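Local coordinates for protein split-soret cytochrome C (Desulfovibrio desulfuricans, PDB 1H21) that binds two c-type haems and an iron-sulfur cluster per subunit, transfers electrons and may take part in sulfate reduction, at the interface of chains A and B. Coordinates in Å, arbitrary orientation; residue numbers count along the deposited sequence, not the author numbering. Chains: chain A/B, Split-soret cytochrome C.

The interface of chains A and B. Residues chain A 12, 16-17, 97, 101; chain B 42, 70-71, 73-74.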
loop_
_atom_site.group_PDB
_atom_site.type_symbol
_atom_site.label_atom_id
_atom_site.label_comp_id
_atom_site.label_asym_id
_atom_site.label_seq_id
_atom_site.Cartn_x
_atom_site.Cartn_y
_atom_site.Cartn_z
ATOM N N GLN A 12 -12.493 -18.120 6.040
ATOM C CA GLN A 12 -13.182 -17.624 4.855
ATOM C C GLN A 12 -13.610 -18.736 3.912
ATOM O O GLN A 12 -13.026 -19.829 3.906
ATOM C CB GLN A 12 -12.252 -16.712 4.075
ATOM C CG GLN A 12 -11.171 -17.493 3.398
ATOM C CD GLN A 12 -9.941 -16.696 3.199
ATOM O OE1 GLN A 12 -9.557 -16.419 2.073
ATOM N NE2 GLN A 12 -9.301 -16.306 4.292
ATOM N N ALA A 16 -8.111 -20.091 3.588
ATOM C CA ALA A 16 -7.026 -19.165 3.362
ATOM C C ALA A 16 -6.126 -19.690 2.251
ATOM O O ALA A 16 -5.635 -20.815 2.340
ATOM C CB ALA A 16 -6.220 -18.992 4.653
ATOM N N PHE A 17 -5.922 -18.881 1.210
ATOM C CA PHE A 17 -5.054 -19.222 0.071
ATOM C C PHE A 17 -5.564 -20.475 -0.653
ATOM O O PHE A 17 -4.797 -21.187 -1.287
ATOM C CB PHE A 17 -3.602 -19.432 0.547
ATOM C CG PHE A 17 -3.159 -18.451 1.624
ATOM C CD1 PHE A 17 -2.585 -18.906 2.806
ATOM C CD2 PHE A 17 -3.375 -17.084 1.485
ATOM C CE1 PHE A 17 -2.238 -18.016 3.839
ATOM C CE2 PHE A 17 -3.030 -16.202 2.516
ATOM C CZ PHE A 17 -2.460 -16.680 3.696
ATOM N N SER A 97 -1.704 -13.443 -2.836
ATOM C CA SER A 97 -2.218 -13.881 -1.556
ATOM C C SER A 97 -3.549 -14.600 -1.621
ATOM O O SER A 97 -4.045 -15.091 -0.601
ATOM C CB SER A 97 -2.198 -12.758 -0.534
ATOM O OG SER A 97 -0.843 -12.490 -0.165
ATOM N N GLY A 101 0.537 -18.434 0.720
ATOM C CA GLY A 101 0.720 -17.715 1.959
ATOM C C GLY A 101 2.053 -17.001 2.061
ATOM O O GLY A 101 2.949 -17.171 1.232
ATOM N N PHE B 42 -1.316 -13.439 10.432
ATOM C CA PHE B 42 -1.728 -12.668 9.260
ATOM C C PHE B 42 -1.417 -11.150 9.327
ATOM O O PHE B 42 -1.302 -10.485 8.291
ATOM C CB PHE B 42 -3.203 -12.923 8.912
ATOM C CG PHE B 42 -3.469 -14.280 8.324
ATOM C CD1 PHE B 42 -2.436 -15.129 7.985
ATOM C CD2 PHE B 42 -4.766 -14.701 8.100
ATOM C CE1 PHE B 42 -2.693 -16.375 7.426
ATOM C CE2 PHE B 42 -5.028 -15.935 7.547
ATOM C CZ PHE B 42 -4.004 -16.772 7.208
ATOM N N ALA B 70 -7.907 -13.632 3.943
ATOM C CA ALA B 70 -6.459 -13.893 4.038
ATOM C C ALA B 70 -5.635 -13.151 2.992
ATOM O O ALA B 70 -4.418 -13.040 3.128
ATOM C CB ALA B 70 -6.164 -15.389 3.982
ATOM N N MET B 71 -6.291 -12.646 1.952
ATOM C CA MET B 71 -5.569 -11.909 0.938
ATOM C C MET B 71 -4.878 -10.720 1.608
ATOM O O MET B 71 -3.776 -10.307 1.212
ATOM C CB MET B 71 -6.501 -11.396 -0.161
ATOM C CG MET B 71 -5.739 -10.650 -1.257
ATOM S SD MET B 71 -6.821 -9.797 -2.390
ATOM C CE MET B 71 -6.841 -8.122 -1.710
ATOM N N GLU B 73 -3.177 -10.624 4.015
ATOM C CA GLU B 73 -1.879 -10.961 4.589
ATOM C C GLU B 73 -0.826 -10.313 3.674
ATOM O O GLU B 73 0.309 -10.042 4.077
ATOM C CB GLU B 73 -1.665 -12.475 4.637
ATOM C CG GLU B 73 -0.393 -12.885 5.377
ATOM C CD GLU B 73 -0.006 -14.341 5.166
ATOM O OE1 GLU B 73 -0.211 -14.895 4.061
ATOM O OE2 GLU B 73 0.535 -14.943 6.107
ATOM N N ALA B 74 -1.254 -10.005 2.456
ATOM C CA ALA B 74 -0.393 -9.387 1.461
ATOM C C ALA B 74 0.244 -8.120 2.018
ATOM O O ALA B 74 1.388 -7.803 1.713
ATOM C CB ALA B 74 -1.215 -9.059 0.186
HETATM O O HOH W 1 0.165 -14.150 1.473
#
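With CG anti to its carbonyl carbon, A:Phe17 sends its ring across the subunit boundary, and B:Glu73, whose CG is anti to the backbone N (chi1 -173°), extends an almost straight chain to meet it. The side chains cross at about a right angle. The carboxylate lies beside the rim at CZ, its plane 12° from the ring's but not stacked over it. Glutamate suits this place, its length probably carrying a polar group past the apolar ring tip to a water. Phenylalanine suits its own because a flat, apolar ring can touch several neighbours at once. Its tip meets B:Phe42 edge-to-face, the planes 64° apart. Further round the rim, A:Phe17 CE2 packs 3.6 Å from the methyl CB of B:Ala70. Within chain A, A:Ala16 CB lies toward the rim of one ring face and A:Gly101 CA toward the rim of the other; a glycine brings its backbone close without a side chain. B:Ala70, in the 3-10 helix 69-75, is small enough to take A:Ala16 CB against its own CB at 3.7 Å. The amide tip of A:Gln12 also reaches this alanine, but NE2 as modelled faces another donor, B:Ala70 N, so the amide's orientation is doubtful. Near the end of helix 87-99, A:Ser97 combines a compact CB, 3.4 Å from the carbonyl O of B:Met71, with a hydroxyl that can bind water. That water lies 2.5 Å from A:Ser97 OG and 2.7 Å from B:Glu73 OE1, linking the carboxylate to the opposite subunit. Aromatic and methyl packing beside this water bridge, repeated by the two-fold axis, probably helps hold together the homodimer whose subunits share the haems.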